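Local coordinates for hypothetical protein BA_2335 (Bacillus anthracis, PDB 4H4N), which is of unknown function, a small all-beta protein of the BA_2335-like family built from two antiparallel sheets packed face to face, at residues P15-K20 with T59-L64; P8-V13 with P43-I48; F24-E29 with N53-E58. All coordinates share one frame; numbering follows the deposited sequence. Where two conformers were deposited one is given.

Contact 1 of 3, residues P15-K20 with T59-L64; sequences PNSKLK and TEVRSL. With SO4 (sulfate ion), chain F.
K20 sets CG anti to its carbonyl carbon (chi1 -60°) and then runs fully extended, while R62 starts the same way but bends at chi2 (-59°), so the two long chains cross at about a right angle and bring their charged ends together. They stand on one face of an antiparallel ladder that joins strand 17-24, the centre of a three-stranded sheet, to strand 56-63 at its edge. K18 with R62 and K20 with E60 are the hydrogen-bonded pairs; K20 N to E60 O, at 2.8 Å, is nearly straight. At the other end, beyond K18 with R62, L64 N bonds to N16 O, and L64 CD1 packs 3.5 Å from S17 O. N16 and S17 together face N38 on strand 30-38, forming a G1 bulge.

The L19 and V61 side is mainly apolar. L19, CG anti to the backbone N, lays CD1 3.7 Å from V61 CG2; branched aliphatic groups suit a side on which L19 packs against F11 and V13 of strand 9-13.

On the polar face R62 NH2 forms a salt bridge with E60 OE2, 3.0 Å away, met from above the carboxylate plane. The like charges K20 NZ and R62 NH1 come within 4.1 Å, a repulsion probably offset by a sulfate, likely from the crystallisation liquor: K20 NZ bonds to O2, R62 NH2 to O3, and R62 NH1 meets O1 in the guanidinium plane at 176°.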
loop_
_atom_site.group_PDB
_atom_site.type_symbol
_atom_site.label_atom_id
_atom_site.label_comp_id
_atom_site.label_asym_id
_atom_site.label_seq_id
_atom_site.Cartn_x
_atom_site.Cartn_y
_atom_site.Cartn_z
ATOM N N PRO A 15 -1.593 11.127 -6.827
ATOM C CA PRO A 15 -1.363 12.435 -6.243
ATOM C C PRO A 15 -2.174 12.697 -4.991
ATOM O O PRO A 15 -3.341 12.309 -4.907
ATOM C CB PRO A 15 -1.818 13.403 -7.354
ATOM C CG PRO A 15 -1.656 12.624 -8.618
ATOM C CD PRO A 15 -2.027 11.230 -8.230
ATOM N N ASN A 16 -1.559 13.338 -4.014
ATOM C CA ASN A 16 -2.303 13.812 -2.849
ATOM C C ASN A 16 -3.065 12.693 -2.164
ATOM O O ASN A 16 -4.222 12.870 -1.771
ATOM C CB ASN A 16 -3.264 14.927 -3.290
ATOM C CG ASN A 16 -2.541 16.068 -3.923
ATOM O OD1 ASN A 16 -1.651 16.637 -3.317
ATOM N ND2 ASN A 16 -2.890 16.391 -5.153
ATOM N N SER A 17 -2.407 11.550 -1.999
ATOM C CA SER A 17 -3.088 10.370 -1.509
ATOM C C SER A 17 -2.211 9.538 -0.592
ATOM O O SER A 17 -0.989 9.675 -0.543
ATOM C CB SER A 17 -3.510 9.473 -2.695
ATOM O OG SER A 17 -4.397 10.114 -3.582
ATOM N N LYS A 18 -2.881 8.649 0.129
ATOM C CA LYS A 18 -2.266 7.589 0.897
ATOM C C LYS A 18 -2.725 6.265 0.296
ATOM O O LYS A 18 -3.914 6.046 0.094
ATOM C CB LYS A 18 -2.693 7.666 2.366
ATOM C CG LYS A 18 -2.150 6.506 3.210
ATOM C CD LYS A 18 -2.612 6.504 4.639
ATOM C CE LYS A 18 -1.964 7.620 5.401
ATOM N NZ LYS A 18 -2.117 7.424 6.880
ATOM N N LEU A 19 -1.785 5.388 -0.003
ATOM C CA LEU A 19 -2.079 4.043 -0.452
ATOM C C LEU A 19 -1.940 3.098 0.736
ATOM O O LEU A 19 -0.910 3.083 1.405
ATOM C CB LEU A 19 -1.120 3.619 -1.548
ATOM C CG LEU A 19 -1.514 2.325 -2.282
ATOM C CD1 LEU A 19 -2.697 2.541 -3.215
ATOM C CD2 LEU A 19 -0.320 1.742 -3.018
ATOM N N LYS A 20 -2.982 2.314 0.986
ATOM C CA LYS A 20 -3.021 1.338 2.069
ATOM C C LYS A 20 -2.986 -0.052 1.457
ATOM O O LYS A 20 -3.892 -0.400 0.706
ATOM C CB LYS A 20 -4.288 1.522 2.900
ATOM C CG LYS A 20 -4.425 2.904 3.548
ATOM C CD LYS A 20 -5.646 2.971 4.473
ATOM C CE LYS A 20 -5.723 4.269 5.256
ATOM N NZ LYS A 20 -6.748 4.192 6.339
ATOM N N THR A 59 -5.093 -3.265 -2.365
ATOM C CA THR A 59 -4.788 -1.877 -2.118
ATOM C C THR A 59 -6.036 -1.020 -2.060
ATOM O O THR A 59 -7.057 -1.306 -2.697
ATOM C CB THR A 59 -3.837 -1.307 -3.191
ATOM O OG1 THR A 59 -4.483 -1.315 -4.462
ATOM C CG2 THR A 59 -2.567 -2.106 -3.284
ATOM N N GLU A 60 -5.920 0.070 -1.317
ATOM C CA GLU A 60 -6.929 1.101 -1.193
ATOM C C GLU A 60 -6.244 2.450 -1.285
ATOM O O GLU A 60 -5.152 2.627 -0.770
ATOM C CB GLU A 60 -7.619 1.048 0.192
ATOM C CG GLU A 60 -8.462 -0.158 0.419
ATOM C CD GLU A 60 -8.884 -0.272 1.853
ATOM O OE1 GLU A 60 -8.002 -0.567 2.701
ATOM O OE2 GLU A 60 -10.096 -0.132 2.148
ATOM N N VAL A 61 -6.934 3.424 -1.865
ATOM C CA VAL A 61 -6.445 4.797 -1.948
ATOM C C VAL A 61 -7.312 5.681 -1.078
ATOM O O VAL A 61 -8.541 5.603 -1.141
ATOM C CB VAL A 61 -6.504 5.296 -3.404
ATOM C CG1 VAL A 61 -6.130 6.783 -3.480
ATOM C CG2 VAL A 61 -5.642 4.463 -4.304
ATOM N N ARG A 62 -6.676 6.529 -0.282
ATOM C CA ARG A 62 -7.377 7.516 0.503
ATOM C C ARG A 62 -6.770 8.885 0.220
ATOM O O ARG A 62 -5.645 8.988 -0.228
ATOM C CB ARG A 62 -7.315 7.159 1.972
ATOM C CG ARG A 62 -7.964 5.791 2.239
ATOM C CD ARG A 62 -9.467 5.684 1.821
ATOM N NE ARG A 62 -9.945 4.316 1.998
ATOM C CZ ARG A 62 -10.261 3.815 3.182
ATOM N NH1 ARG A 62 -10.218 4.578 4.261
ATOM N NH2 ARG A 62 -10.640 2.566 3.309
ATOM N N SER A 63 -7.538 9.930 0.486
ATOM C CA SER A 63 -7.120 11.275 0.199
ATOM C C SER A 63 -6.332 11.891 1.338
ATOM O O SER A 63 -6.620 11.648 2.506
ATOM C CB SER A 63 -8.361 12.126 -0.043
ATOM O OG SER A 63 -8.040 13.466 -0.348
ATOM N N LEU A 64 -5.342 12.720 0.988
ATOM C CA LEU A 64 -4.608 13.566 1.971
ATOM C C LEU A 64 -5.163 14.985 2.103
ATOM O O LEU A 64 -4.490 15.882 2.653
ATOM C CB LEU A 64 -3.131 13.681 1.648
ATOM C CG LEU A 64 -2.374 12.394 1.646
ATOM C CD1 LEU A 64 -0.911 12.672 1.354
ATOM C CD2 LEU A 64 -2.501 11.684 2.967
HETATM S S SO4 F . -10.090 2.165 6.871
HETATM O O1 SO4 F . -10.827 3.409 7.056
HETATM O O2 SO4 F . -8.673 2.483 6.748
HETATM O O3 SO4 F . -10.549 1.465 5.677
HETATM O O4 SO4 F . -10.298 1.313 8.039
HETATM O O HOH W 1 -6.722 13.412 -2.798
HETATM O O HOH W 2 -5.813 -2.025 1.841
#

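Contact 2 of 3, residues P8-V13 with P43-I48; sequences PIAFKV and PKCQTI
The close packing between P8-V13 and P43-I48 lies among I9, F11, V13 and I48; K44 and Q46 start on the same face, but their ends lead outward. F11 has CG anti to its carbonyl carbon (chi1 -64°), and I48 sends CG1 out by the same choice of torsion; the two side chains cross obliquely, with F11 CE2 3.8 Å from I48 CG1. The backbone oxygen of Q46 sits at the ring edge, near its plane. A flat ring and a beta-branched chain suit this inward face: F11 also meets V21 and T59 and makes an edge-to-face pair with Y57, while V13 and I48 both touch I36.

Between the faces runs a regular two-stranded antiparallel ladder, strands 9-13 and 44-48, which packs over the three-stranded sheet in a small beta sandwich. Three hydrogen-bonded pairs, I9 with I48, F11 with Q46 and V13 with K44, supply six backbone bonds. The straightest is V13 N to K44 O, 2.8 Å at 176°; the return bond, K44 N to V13 O, stretches to 3.1 Å. V13 O also accepts from the N38 side-chain amide, so this carbonyl is held twice.

The opposite face, with A10, K12, C45 and T47, is exposed and more loosely knit. A10, whose side chain is a single methyl, sets CB 4.0 Å from C45 SG, a sulfur covalently linked to beta-mercaptoethanol, probably from the crystallisation liquor. K12 runs beside P43, its CG touching P43 CB before a bend at chi3 takes the amine away. On the F11 side, Q46 NE2 bonds to T47 O 3.0 Å away on a carbonyl lone pair, in the plane of both groups.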
loop_
_atom_site.group_PDB
_atom_site.type_symbol
_atom_site.label_atom_id
_atom_site.label_comp_id
_atom_site.label_asym_id
_atom_site.label_seq_id
_atom_site.Cartn_x
_atom_site.Cartn_y
_atom_site.Cartn_z
ATOM N N PRO A 8 11.362 -6.652 -3.562
ATOM C CA PRO A 8 10.534 -5.464 -3.428
ATOM C C PRO A 8 9.224 -5.597 -4.200
ATOM O O PRO A 8 9.186 -6.279 -5.233
ATOM C CB PRO A 8 11.404 -4.374 -4.069
ATOM C CG PRO A 8 12.790 -4.810 -3.782
ATOM C CD PRO A 8 12.755 -6.307 -3.911
ATOM N N ILE A 9 8.157 -5.018 -3.659
ATOM C CA ILE A 9 6.885 -4.906 -4.370
ATOM C C ILE A 9 6.709 -3.405 -4.588
ATOM O O ILE A 9 6.811 -2.621 -3.640
ATOM C CB ILE A 9 5.676 -5.494 -3.599
ATOM C CG1 ILE A 9 5.946 -6.920 -3.138
ATOM C CG2 ILE A 9 4.437 -5.443 -4.474
ATOM C CD1 ILE A 9 4.916 -7.415 -2.138
ATOM N N ALA A 10 6.446 -3.008 -5.835
ATOM C CA ALA A 10 6.313 -1.604 -6.204
ATOM C C ALA A 10 4.850 -1.214 -6.259
ATOM O O ALA A 10 4.010 -1.977 -6.731
ATOM C CB ALA A 10 6.971 -1.359 -7.560
ATOM N N PHE A 11 4.580 0.023 -5.851
ATOM C CA PHE A 11 3.242 0.599 -5.820
ATOM C C PHE A 11 3.243 2.021 -6.350
ATOM O O PHE A 11 4.128 2.796 -6.058
ATOM C CB PHE A 11 2.708 0.623 -4.389
ATOM C CG PHE A 11 2.528 -0.723 -3.816
ATOM C CD1 PHE A 11 1.390 -1.445 -4.108
ATOM C CD2 PHE A 11 3.490 -1.292 -3.018
ATOM C CE1 PHE A 11 1.216 -2.717 -3.624
ATOM C CE2 PHE A 11 3.317 -2.561 -2.504
ATOM C CZ PHE A 11 2.182 -3.277 -2.818
ATOM N N LYS A 12 2.229 2.350 -7.133
ATOM C CA LYS A 12 2.040 3.713 -7.608
ATOM C C LYS A 12 1.041 4.390 -6.689
ATOM O O LYS A 12 -0.096 3.944 -6.550
ATOM C CB LYS A 12 1.526 3.731 -9.040
ATOM C CG LYS A 12 1.368 5.132 -9.592
ATOM C CD LYS A 12 1.135 5.126 -11.087
ATOM C CE LYS A 12 -0.168 4.449 -11.458
ATOM N NZ LYS A 12 -0.364 4.374 -12.910
ATOM N N VAL A 13 1.448 5.473 -6.067
ATOM C CA VAL A 13 0.594 6.205 -5.167
ATOM C C VAL A 13 0.066 7.416 -5.923
ATOM O O VAL A 13 0.843 8.235 -6.399
ATOM C CB VAL A 13 1.309 6.639 -3.901
ATOM C CG1 VAL A 13 0.322 7.243 -2.919
ATOM C CG2 VAL A 13 2.065 5.460 -3.276
ATOM N N PRO A 43 1.786 11.383 -9.669
ATOM C CA PRO A 43 1.887 10.033 -9.104
ATOM C C PRO A 43 3.318 9.709 -8.778
ATOM O O PRO A 43 4.249 10.219 -9.418
ATOM C CB PRO A 43 1.376 9.119 -10.228
ATOM C CG PRO A 43 0.890 10.013 -11.325
ATOM C CD PRO A 43 1.391 11.377 -11.088
ATOM N N LYS A 44 3.509 8.867 -7.775
ATOM C CA LYS A 44 4.839 8.495 -7.354
ATOM C C LYS A 44 4.915 7.014 -7.039
ATOM O O LYS A 44 4.018 6.462 -6.424
ATOM C CB LYS A 44 5.239 9.335 -6.151
ATOM C CG LYS A 44 5.463 10.801 -6.513
ATOM C CD LYS A 44 6.664 10.991 -7.438
ATOM C CE LYS A 44 6.604 12.314 -8.187
ATOM N NZ LYS A 44 5.763 12.255 -9.393
ATOM N N CYS A 45 5.994 6.371 -7.467
ATOM C CA CYS A 45 6.203 4.961 -7.213
ATOM C C CYS A 45 7.060 4.798 -5.966
ATOM O O CYS A 45 8.033 5.522 -5.766
ATOM C CB CYS A 45 6.886 4.316 -8.438
ATOM S SG CYS A 45 7.124 2.535 -8.350
ATOM N N GLN A 46 6.690 3.836 -5.127
ATOM C CA GLN A 46 7.442 3.484 -3.931
ATOM C C GLN A 46 7.470 1.980 -3.806
ATOM O O GLN A 46 6.464 1.319 -4.078
ATOM C CB GLN A 46 6.750 4.062 -2.689
ATOM C CG GLN A 46 7.192 3.503 -1.344
ATOM C CD GLN A 46 8.427 4.174 -0.855
ATOM O OE1 GLN A 46 8.559 5.396 -0.962
ATOM N NE2 GLN A 46 9.334 3.398 -0.270
ATOM N N THR A 47 8.597 1.431 -3.371
ATOM C CA THR A 47 8.645 0.002 -3.090
ATOM C C THR A 47 8.507 -0.305 -1.597
ATOM O O THR A 47 8.876 0.492 -0.723
ATOM C CB THR A 47 9.927 -0.639 -3.559
ATOM O OG1 THR A 47 11.025 -0.027 -2.900
ATOM C CG2 THR A 47 10.072 -0.517 -5.045
ATOM N N ILE A 48 7.921 -1.468 -1.337
ATOM C CA ILE A 48 7.806 -2.054 -0.003
ATOM C C ILE A 48 8.765 -3.251 -0.047
ATOM O O ILE A 48 8.628 -4.144 -0.890
ATOM C CB ILE A 48 6.363 -2.503 0.298
ATOM C CG1 ILE A 48 5.398 -1.300 0.391
ATOM C CG2 ILE A 48 6.329 -3.320 1.587
ATOM C CD1 ILE A 48 5.670 -0.348 1.536
#

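Contact 3 of 3, residues F24-E29 with N53-E58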
loop_
_atom_site.group_PDB
_atom_site.type_symbol
_atom_site.label_atom_id
_atom_site.label_comp_id
_atom_site.label_asym_id
_atom_site.label_seq_id
_atom_site.Cartn_x
_atom_site.Cartn_y
_atom_site.Cartn_z
ATOM N N PHE A 24 -3.024 -10.541 3.024
ATOM C CA PHE A 24 -3.972 -11.572 3.429
ATOM C C PHE A 24 -3.338 -12.940 3.380
ATOM O O PHE A 24 -2.451 -13.207 2.575
ATOM C CB PHE A 24 -5.187 -11.589 2.478
ATOM C CG PHE A 24 -6.022 -10.336 2.512
ATOM C CD1 PHE A 24 -7.081 -10.193 3.393
ATOM C CD2 PHE A 24 -5.735 -9.269 1.668
ATOM C CE1 PHE A 24 -7.836 -9.039 3.415
ATOM C CE2 PHE A 24 -6.503 -8.123 1.694
ATOM C CZ PHE A 24 -7.563 -8.017 2.555
ATOM N N GLY A 25 -3.844 -13.833 4.231
ATOM C CA GLY A 25 -3.407 -15.212 4.262
ATOM C C GLY A 25 -4.378 -16.155 3.571
ATOM O O GLY A 25 -5.316 -15.744 2.890
ATOM N N PRO A 26 -4.154 -17.469 3.748
ATOM C CA PRO A 26 -4.909 -18.483 2.988
ATOM C C PRO A 26 -6.384 -18.498 3.265
ATOM O O PRO A 26 -7.167 -18.890 2.408
ATOM C CB PRO A 26 -4.298 -19.816 3.436
ATOM C CG PRO A 26 -3.494 -19.529 4.619
ATOM C CD PRO A 26 -3.103 -18.082 4.575
ATOM N N TYR A 27 -6.759 -18.074 4.466
ATOM C CA TYR A 27 -8.136 -18.067 4.917
ATOM C C TYR A 27 -8.756 -16.696 4.811
ATOM O O TYR A 27 -9.708 -16.400 5.525
ATOM C CB TYR A 27 -8.197 -18.520 6.367
ATOM C CG TYR A 27 -7.431 -19.785 6.599
ATOM C CD1 TYR A 27 -7.920 -21.005 6.158
ATOM C CD2 TYR A 27 -6.213 -19.760 7.244
ATOM C CE1 TYR A 27 -7.208 -22.177 6.366
ATOM C CE2 TYR A 27 -5.497 -20.912 7.450
ATOM C CZ TYR A 27 -5.996 -22.124 7.024
ATOM O OH TYR A 27 -5.264 -23.264 7.252
ATOM N N ASN A 28 -8.175 -15.836 3.973
ATOM C CA ASN A 28 -8.692 -14.506 3.750
ATOM C C ASN A 28 -8.558 -13.602 4.965
ATOM O O ASN A 28 -9.194 -12.561 5.032
ATOM C CB ASN A 28 -10.164 -14.596 3.283
ATOM C CG ASN A 28 -10.609 -13.416 2.494
ATOM O OD1 ASN A 28 -9.866 -12.918 1.654
ATOM N ND2 ASN A 28 -11.858 -12.991 2.700
ATOM N N GLU A 29 -7.730 -13.996 5.922
ATOM C CA GLU A 29 -7.496 -13.212 7.108
ATOM C C GLU A 29 -6.471 -12.127 6.838
ATOM O O GLU A 29 -5.558 -12.315 6.040
ATOM C CB GLU A 29 -7.020 -14.123 8.257
ATOM C CG GLU A 29 -5.543 -14.587 8.244
ATOM C CD GLU A 29 -5.166 -15.747 7.314
ATOM O OE1 GLU A 29 -5.909 -16.098 6.403
ATOM O OE2 GLU A 29 -4.069 -16.314 7.509
ATOM N N ASN A 53 5.277 -13.111 5.101
ATOM C CA ASN A 53 4.832 -14.085 4.125
ATOM C C ASN A 53 3.335 -13.859 3.946
ATOM O O ASN A 53 2.627 -13.597 4.911
ATOM C CB ASN A 53 5.127 -15.507 4.584
ATOM C CG ASN A 53 6.611 -15.823 4.594
ATOM O OD1 ASN A 53 7.405 -15.163 3.924
ATOM N ND2 ASN A 53 6.987 -16.850 5.339
ATOM N N TYR A 54 2.868 -13.908 2.707
ATOM C CA TYR A 54 1.480 -13.573 2.390
ATOM C C TYR A 54 0.975 -14.402 1.229
ATOM O O TYR A 54 1.744 -14.947 0.453
ATOM C CB TYR A 54 1.346 -12.062 2.053
ATOM C CG TYR A 54 1.942 -11.671 0.721
ATOM C CD1 TYR A 54 3.289 -11.389 0.595
ATOM C CD2 TYR A 54 1.157 -11.619 -0.418
ATOM C CE1 TYR A 54 3.829 -11.053 -0.628
ATOM C CE2 TYR A 54 1.691 -11.278 -1.649
ATOM C CZ TYR A 54 3.021 -11.003 -1.754
ATOM O OH TYR A 54 3.545 -10.682 -2.987
ATOM N N THR A 55 -0.343 -14.470 1.115
ATOM C CA THR A 55 -1.000 -15.141 0.018
ATOM C C THR A 55 -1.397 -14.162 -1.094
ATOM O O THR A 55 -1.166 -14.444 -2.275
ATOM C CB THR A 55 -2.197 -15.937 0.544
ATOM O OG1 THR A 55 -1.728 -16.899 1.513
ATOM C CG2 THR A 55 -2.914 -16.627 -0.562
ATOM N N LYS A 56 -2.005 -13.044 -0.719
ATOM C CA LYS A 56 -2.279 -11.987 -1.692
ATOM C C LYS A 56 -2.283 -10.662 -0.950
ATOM O O LYS A 56 -2.274 -10.629 0.279
ATOM C CB LYS A 56 -3.617 -12.154 -2.413
ATOM C CG LYS A 56 -4.810 -11.925 -1.534
ATOM C CD LYS A 56 -6.060 -11.636 -2.354
ATOM C CE LYS A 56 -7.242 -11.330 -1.458
ATOM N NZ LYS A 56 -8.439 -10.966 -2.284
ATOM N N TYR A 57 -2.239 -9.574 -1.715
ATOM C CA TYR A 57 -2.458 -8.261 -1.150
ATOM C C TYR A 57 -3.555 -7.566 -1.941
ATOM O O TYR A 57 -3.848 -7.917 -3.080
ATOM C CB TYR A 57 -1.168 -7.410 -1.109
ATOM C CG TYR A 57 -0.635 -7.018 -2.451
ATOM C CD1 TYR A 57 -1.177 -5.944 -3.133
ATOM C CD2 TYR A 57 0.401 -7.700 -3.039
ATOM C CE1 TYR A 57 -0.737 -5.583 -4.392
ATOM C CE2 TYR A 57 0.875 -7.332 -4.301
ATOM C CZ TYR A 57 0.301 -6.270 -4.969
ATOM O OH TYR A 57 0.776 -5.916 -6.215
ATOM N N GLU A 58 -4.147 -6.566 -1.308
ATOM C CA GLU A 58 -5.070 -5.647 -1.974
ATOM C C GLU A 58 -4.679 -4.234 -1.572
ATOM O O GLU A 58 -4.011 -4.021 -0.570
ATOM C CB GLU A 58 -6.521 -5.912 -1.589
ATOM C CG GLU A 58 -6.999 -7.302 -1.905
ATOM C CD GLU A 58 -7.208 -7.611 -3.384
ATOM O OE1 GLU A 58 -7.071 -6.730 -4.252
ATOM O OE2 GLU A 58 -7.527 -8.787 -3.667
HETATM O O HOH W 3 -10.529 -11.149 -0.473
#
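Backbone hydrogen bonds join F24-E29 to N53-E58 where strand 17-24 ends and strand 56-63 begins. F24 N gives a bond of 2.8 Å to K56 O, nearly along the C=O axis. In return F24 O accepts T55 N at 2.9 Å and, more weakly, K56 N at 3.3 Å. Two residues thus face one, a classic beta bulge that ends the regular ladder. Just beyond it, G25 to N28 form a type I beta turn, closed by N28 N to G25 O, and G25 N to E29 O ties the loop together once more. P26, with its ring-fixed phi, suits the second position of that turn.

Nonpolar contact centres on the F24 ring, whose CG stands anti to the carbonyl carbon (chi1 -65°). K56 lies alongside, pointing the same way: its CG takes the crowded position between N and carbonyl carbon (chi1 70°), and the extended chain brings CE 4.0 Å from F24 CD2. E58 crosses the ring at about a right angle, CG 3.7 Å from F24 CE2.

Among the polar side chains, T55 OG1 lies 3.3 Å from P26 N, which has no hydrogen to give. E29 OE1 takes Y27 N on its syn lone pair, and a CB on G25 would clash with this carboxylate. Above the F24 ring, K56 NZ forms a salt bridge with E58 OE2, on its anti lone pair, at 2.7 Å, and a water joins the same amine to N28 OD1. With this pairing K56 NZ stands 5.4 Å from the F24 ring centroid, so any cation-pi attraction is weak at most; the carboxylate is probably the stronger electrostatic partner, and the lysine's methylenes serve the aromatic while its charge serves the acid.

From the N terminus, strand 9-13 comes first and pairs later with strand 44-48 to close contact 2, a long loop that takes in strands 17-24 and 30-38. Residues 15-20 open contact 1, which strand 56-63 completes near the C terminus, so contacts 1 and 2 cross along the chain. Contact 3 falls wholly within the span of contact 1, at the far end of the same pair of strands, about 21 Å away between centres; it too crosses contact 2. The two-stranded layer of contact 2 is tied to the three-stranded one at both ends: P15 of contact 1 packs against P43, and Y54 of contact 3 reaches I9.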